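Local coordinates for protein 2-Keto-3-deoxy-(6-phospho-)gluconate aldolase (Thermoproteus tenax, PDB 2R94) that is an aldolase of the dihydrodipicolinate synthase family, built as a closed eight-stranded TIM barrel that here holds pyruvic acid, at residues P6-F11 with G40-G45; Q70-N75 with A95-Y100. All coordinates share one frame; numbering follows the deposited sequence.

Interaction 1: P6-F11 with G40-G45; sequences PVITTF and GTTGLG. With PYR (pyruvic acid), chain E.
T9 reaches G43 and T42 reaches P6 O across the contact, each with OG1 anti to the carbonyl carbon and beside the backbone N (chi1 -54° and -58°). In T9 this turns the hydroxyl onto the loop 40-45, where OG1 points at G43 O, modelled at 2.5 Å, too short for the distance to be trusted. In T42 the hydroxyl goes to the ligand instead, modelled doubtfully close to PYR O, while CG2, anti to the backbone N, meets P6 O at 3.3 Å and I8 CG2 more loosely. Residues T41 to L44 form a type I beta turn, closed by L44 N to T41 O. One water joins the two segments, donating to V7 O and accepting from G40 N. Y101 of the second subunit bonds to T41 OG1. These are the loops after barrel strands 2-6 and 35-38, at the C-terminal mouth of the TIM barrel where the ligand is bound. There T42 N, donating to PYR O at 2.7 Å, and T41 N, bonding more weakly to PYR OXT, meet the carboxylate of pyruvic acid and would probably stabilise its negative charge, with the P6 ring packed against its carboxylate carbon (CB to PYR C 3.3 Å).

Interaction 2: Q70-N75 with A95-Y100; sequences QVASLN and ASLPPY
L74 lies over one face of the Y100 ring, and A72 meets the same ring at its edge. The leucine methyl CD2 sits almost exactly on the ring normal, 4.0 Å from the centroid and 2° off it, a CH-pi contact; its partner CD1 reaches out over the rim to CE1 at 3.7 Å. The tyrosine is brought here by a chi1 of 48°, which places CG between the backbone N and the carbonyl carbon and stands the ring up against the 70-75 loop. Y101 of the second subunit meets the Y100 ring edge-to-face. A72 CB comes in near the ring plane, 3.9 Å from CE2, and also packs on L97 CB and S96 OG. That serine hydroxyl is turned back on its own chain, donating to L97 O on a lone pair in the carbonyl plane at 2.6 Å. At the other end Q70 and A95 pair as parallel strands, and V71 N donates to A95 O at 2.9 Å. S73 OG accepts from N75 N in an ST turn just ahead of helix 76-88. The contact thus continues the pairing of barrel strands 67-70 and 93-96 into the loops that follow them. Helix 107-120 packs on V71, A72, S96 and P99, and helix 131-134 touches L97 and Y100.

Overall arrangement
Both contacts are buried, and both join loops that follow neighbouring strands of the same barrel: interaction 1 those after 2-6 and 35-38, interaction 2 those after 67-70 and 93-96. Interaction 1 lies nearer the centre of the chain, about 8 Å away against 14 Å, and is polar, ruled by hydroxyls, amides, a water and pyruvic acid. Interaction 2 buries more surface, 442 against 304 Å², largely through apolar packing around an aromatic ring, with one backbone bond carried over from the sheet. They touch where G40 N packs on Q70 CB, and the Q70 side chain comes within about 6 Å of the ligand. Each also reaches the second subunit.

Interaction 1: P6-F11 with G40-G45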
loop_
_atom_site.group_PDB
_atom_site.type_symbol
_atom_site.label_atom_id
_atom_site.label_comp_id
_atom_site.label_asym_id
_atom_site.label_seq_id
_atom_site.Cartn_x
_atom_site.Cartn_y
_atom_site.Cartn_z
ATOM N N PRO A 6 26.202 -4.728 6.023
ATOM C CA PRO A 6 25.895 -5.163 4.670
ATOM C C PRO A 6 26.790 -4.277 3.844
ATOM O O PRO A 6 26.446 -3.133 3.575
ATOM C CB PRO A 6 24.451 -4.760 4.506
ATOM C CG PRO A 6 24.351 -3.480 5.357
ATOM C CD PRO A 6 25.272 -3.682 6.506
ATOM N N VAL A 7 27.973 -4.789 3.512
ATOM C CA VAL A 7 29.096 -3.975 3.048
ATOM C C VAL A 7 28.863 -3.541 1.627
ATOM O O VAL A 7 28.143 -4.238 0.845
ATOM C CB VAL A 7 30.430 -4.793 3.216
ATOM C CG1 VAL A 7 30.420 -6.025 2.314
ATOM C CG2 VAL A 7 31.646 -3.908 3.005
ATOM N N ILE A 8 29.384 -2.372 1.280
ATOM C CA ILE A 8 29.201 -1.853 -0.067
ATOM C C ILE A 8 30.123 -2.645 -1.003
ATOM O O ILE A 8 31.176 -3.137 -0.583
ATOM C CB ILE A 8 29.624 -0.344 -0.208
ATOM C CG1 ILE A 8 30.954 -0.104 0.459
ATOM C CG2 ILE A 8 28.684 0.660 0.513
ATOM C CD1 ILE A 8 31.381 1.337 0.343
ATOM N N THR A 9 29.747 -2.711 -2.282
ATOM C CA THR A 9 30.573 -3.267 -3.290
ATOM C C THR A 9 31.290 -2.102 -3.990
ATOM O O THR A 9 30.653 -1.209 -4.571
ATOM C CB THR A 9 29.711 -3.985 -4.286
ATOM O OG1 THR A 9 28.893 -4.944 -3.580
ATOM C CG2 THR A 9 30.603 -4.664 -5.281
ATOM N N THR A 10 32.613 -2.110 -3.950
ATOM C CA THR A 10 33.333 -0.939 -4.358
ATOM C C THR A 10 33.853 -1.071 -5.794
ATOM O O THR A 10 34.846 -1.740 -6.042
ATOM C CB THR A 10 34.502 -0.721 -3.429
ATOM O OG1 THR A 10 35.313 -1.914 -3.417
ATOM C CG2 THR A 10 34.022 -0.494 -2.031
ATOM N N PHE A 11 33.190 -0.420 -6.726
ATOM C CA PHE A 11 33.633 -0.355 -8.081
ATOM C C PHE A 11 34.627 0.762 -8.251
ATOM O O PHE A 11 34.574 1.773 -7.552
ATOM C CB PHE A 11 32.453 -0.105 -8.986
ATOM C CG PHE A 11 31.527 -1.288 -9.097
ATOM C CD1 PHE A 11 31.800 -2.308 -9.994
ATOM C CD2 PHE A 11 30.396 -1.380 -8.290
ATOM C CE1 PHE A 11 30.955 -3.411 -10.107
ATOM C CE2 PHE A 11 29.541 -2.447 -8.386
ATOM C CZ PHE A 11 29.817 -3.480 -9.312
ATOM N N GLY A 40 24.637 -7.806 -0.168
ATOM C CA GLY A 40 23.337 -7.393 0.340
ATOM C C GLY A 40 22.768 -6.317 -0.581
ATOM O O GLY A 40 23.356 -5.992 -1.648
ATOM N N THR A 41 21.611 -5.782 -0.225
ATOM C CA THR A 41 21.074 -4.615 -0.956
ATOM C C THR A 41 22.054 -3.474 -0.930
ATOM O O THR A 41 22.326 -2.818 -1.967
ATOM C CB THR A 41 19.759 -4.188 -0.289
ATOM O OG1 THR A 41 18.811 -5.263 -0.465
ATOM C CG2 THR A 41 19.227 -2.954 -0.910
ATOM N N THR A 42 22.608 -3.182 0.234
ATOM C CA THR A 42 23.594 -2.061 0.295
ATOM C C THR A 42 24.774 -2.365 -0.638
ATOM O O THR A 42 25.343 -1.458 -1.254
ATOM C CB THR A 42 24.079 -1.880 1.736
ATOM O OG1 THR A 42 22.937 -1.635 2.534
ATOM C CG2 THR A 42 25.007 -0.686 1.917
ATOM N N GLY A 43 25.103 -3.667 -0.778
ATOM C CA GLY A 43 26.179 -4.055 -1.659
ATOM C C GLY A 43 25.720 -4.354 -3.076
ATOM O O GLY A 43 26.431 -5.000 -3.817
ATOM N N LEU A 44 24.535 -3.916 -3.432
ATOM C CA LEU A 44 23.987 -4.010 -4.793
ATOM C C LEU A 44 23.805 -5.416 -5.295
ATOM O O LEU A 44 23.808 -5.652 -6.515
ATOM C CB LEU A 44 24.841 -3.228 -5.797
ATOM C CG LEU A 44 25.120 -1.716 -5.632
ATOM C CD1 LEU A 44 25.538 -1.117 -6.937
ATOM C CD2 LEU A 44 23.914 -0.958 -5.112
ATOM N N GLY A 45 23.577 -6.344 -4.391
ATOM C CA GLY A 45 23.545 -7.743 -4.741
ATOM C C GLY A 45 22.778 -8.031 -6.010
ATOM O O GLY A 45 23.304 -8.613 -6.963
HETATM C C PYR E . 21.468 -4.913 3.134
HETATM O O PYR E . 21.795 -3.792 2.687
HETATM O OXT PYR E . 21.817 -5.973 2.543
HETATM C CA PYR E . 20.732 -4.946 4.266
HETATM C CB PYR E . 20.334 -3.674 4.965
HETATM O O HOH W 1 26.093 -6.072 1.322
#

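Interaction 2: Q70-N75 with A95-Y100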
loop_
_atom_site.group_PDB
_atom_site.type_symbol
_atom_site.label_atom_id
_atom_site.label_comp_id
_atom_site.label_asym_id
_atom_site.label_seq_id
_atom_site.Cartn_x
_atom_site.Cartn_y
_atom_site.Cartn_z
ATOM N N GLN A 70 25.174 -13.165 0.605
ATOM C CA GLN A 70 23.820 -13.085 0.150
ATOM C C GLN A 70 23.872 -13.579 -1.272
ATOM O O GLN A 70 24.688 -13.087 -2.055
ATOM C CB GLN A 70 23.342 -11.626 0.200
ATOM C CG GLN A 70 21.827 -11.498 0.194
ATOM C CD GLN A 70 21.259 -11.655 -1.184
ATOM O OE1 GLN A 70 21.674 -10.945 -2.130
ATOM N NE2 GLN A 70 20.271 -12.533 -1.321
ATOM N N VAL A 71 22.999 -14.524 -1.616
ATOM C CA VAL A 71 23.186 -15.317 -2.823
ATOM C C VAL A 71 22.041 -15.251 -3.827
ATOM O O VAL A 71 22.084 -15.929 -4.824
ATOM C CB VAL A 71 23.417 -16.826 -2.493
ATOM C CG1 VAL A 71 24.623 -17.066 -1.571
ATOM C CG2 VAL A 71 22.155 -17.466 -1.938
ATOM N N ALA A 72 21.008 -14.451 -3.597
ATOM C CA ALA A 72 19.851 -14.517 -4.449
ATOM C C ALA A 72 20.173 -14.221 -5.891
ATOM O O ALA A 72 21.025 -13.395 -6.181
ATOM C CB ALA A 72 18.725 -13.539 -3.962
ATOM N N SER A 73 19.434 -14.856 -6.797
ATOM C CA SER A 73 19.536 -14.563 -8.222
ATOM C C SER A 73 18.227 -15.008 -8.788
ATOM O O SER A 73 17.631 -15.969 -8.268
ATOM C CB SER A 73 20.689 -15.362 -8.834
ATOM O OG SER A 73 20.564 -15.444 -10.238
ATOM N N LEU A 74 17.749 -14.336 -9.837
ATOM C CA LEU A 74 16.521 -14.781 -10.501
ATOM C C LEU A 74 16.781 -15.952 -11.436
ATOM O O LEU A 74 15.874 -16.429 -12.113
ATOM C CB LEU A 74 15.813 -13.637 -11.212
ATOM C CG LEU A 74 15.386 -12.556 -10.210
ATOM C CD1 LEU A 74 14.830 -11.278 -10.930
ATOM C CD2 LEU A 74 14.402 -13.139 -9.195
ATOM N N ASN A 75 18.033 -16.398 -11.497
ATOM C CA ASN A 75 18.308 -17.786 -11.899
ATOM C C ASN A 75 18.739 -18.616 -10.692
ATOM O O ASN A 75 19.862 -18.457 -10.198
ATOM C CB ASN A 75 19.418 -17.843 -12.934
ATOM C CG ASN A 75 19.718 -19.273 -13.399
ATOM O OD1 ASN A 75 19.326 -20.247 -12.772
ATOM N ND2 ASN A 75 20.462 -19.383 -14.482
ATOM N N ALA A 95 22.745 -16.225 2.805
ATOM C CA ALA A 95 21.442 -15.641 3.040
ATOM C C ALA A 95 20.859 -15.494 1.699
ATOM O O ALA A 95 21.600 -15.369 0.730
ATOM C CB ALA A 95 21.593 -14.263 3.623
ATOM N N SER A 96 19.552 -15.366 1.624
ATOM C CA SER A 96 18.949 -15.061 0.334
ATOM C C SER A 96 17.663 -14.264 0.516
ATOM O O SER A 96 16.839 -14.624 1.343
ATOM C CB SER A 96 18.592 -16.359 -0.433
ATOM O OG SER A 96 18.098 -16.011 -1.743
ATOM N N LEU A 97 17.499 -13.243 -0.305
ATOM C CA LEU A 97 16.228 -12.672 -0.571
ATOM C C LEU A 97 15.346 -13.792 -1.080
ATOM O O LEU A 97 15.838 -14.762 -1.625
ATOM C CB LEU A 97 16.360 -11.628 -1.685
ATOM C CG LEU A 97 17.199 -10.414 -1.254
ATOM C CD1 LEU A 97 17.638 -9.655 -2.518
ATOM C CD2 LEU A 97 16.246 -9.590 -0.419
ATOM N N PRO A 98 14.039 -13.667 -0.854
ATOM C CA PRO A 98 13.094 -14.489 -1.572
ATOM C C PRO A 98 13.202 -14.073 -3.038
ATOM O O PRO A 98 13.680 -12.970 -3.332
ATOM C CB PRO A 98 11.729 -14.035 -1.051
ATOM C CG PRO A 98 12.001 -13.248 0.206
ATOM C CD PRO A 98 13.411 -12.705 0.069
ATOM N N PRO A 99 12.747 -14.942 -3.953
ATOM C CA PRO A 99 12.646 -14.559 -5.345
ATOM C C PRO A 99 11.970 -13.205 -5.406
ATOM O O PRO A 99 10.897 -13.022 -4.818
ATOM C CB PRO A 99 11.747 -15.668 -5.943
ATOM C CG PRO A 99 12.220 -16.907 -5.067
ATOM C CD PRO A 99 12.308 -16.329 -3.695
ATOM N N TYR A 100 12.598 -12.252 -6.072
ATOM C CA TYR A 100 12.033 -10.913 -6.176
ATOM C C TYR A 100 11.533 -10.561 -7.604
ATOM O O TYR A 100 11.466 -11.408 -8.504
ATOM C CB TYR A 100 13.063 -9.914 -5.652
ATOM C CG TYR A 100 14.449 -10.126 -6.225
ATOM C CD1 TYR A 100 14.887 -9.396 -7.344
ATOM C CD2 TYR A 100 15.314 -11.057 -5.677
ATOM C CE1 TYR A 100 16.134 -9.579 -7.873
ATOM C CE2 TYR A 100 16.584 -11.250 -6.209
ATOM C CZ TYR A 100 16.987 -10.503 -7.302
ATOM O OH TYR A 100 18.246 -10.694 -7.849
#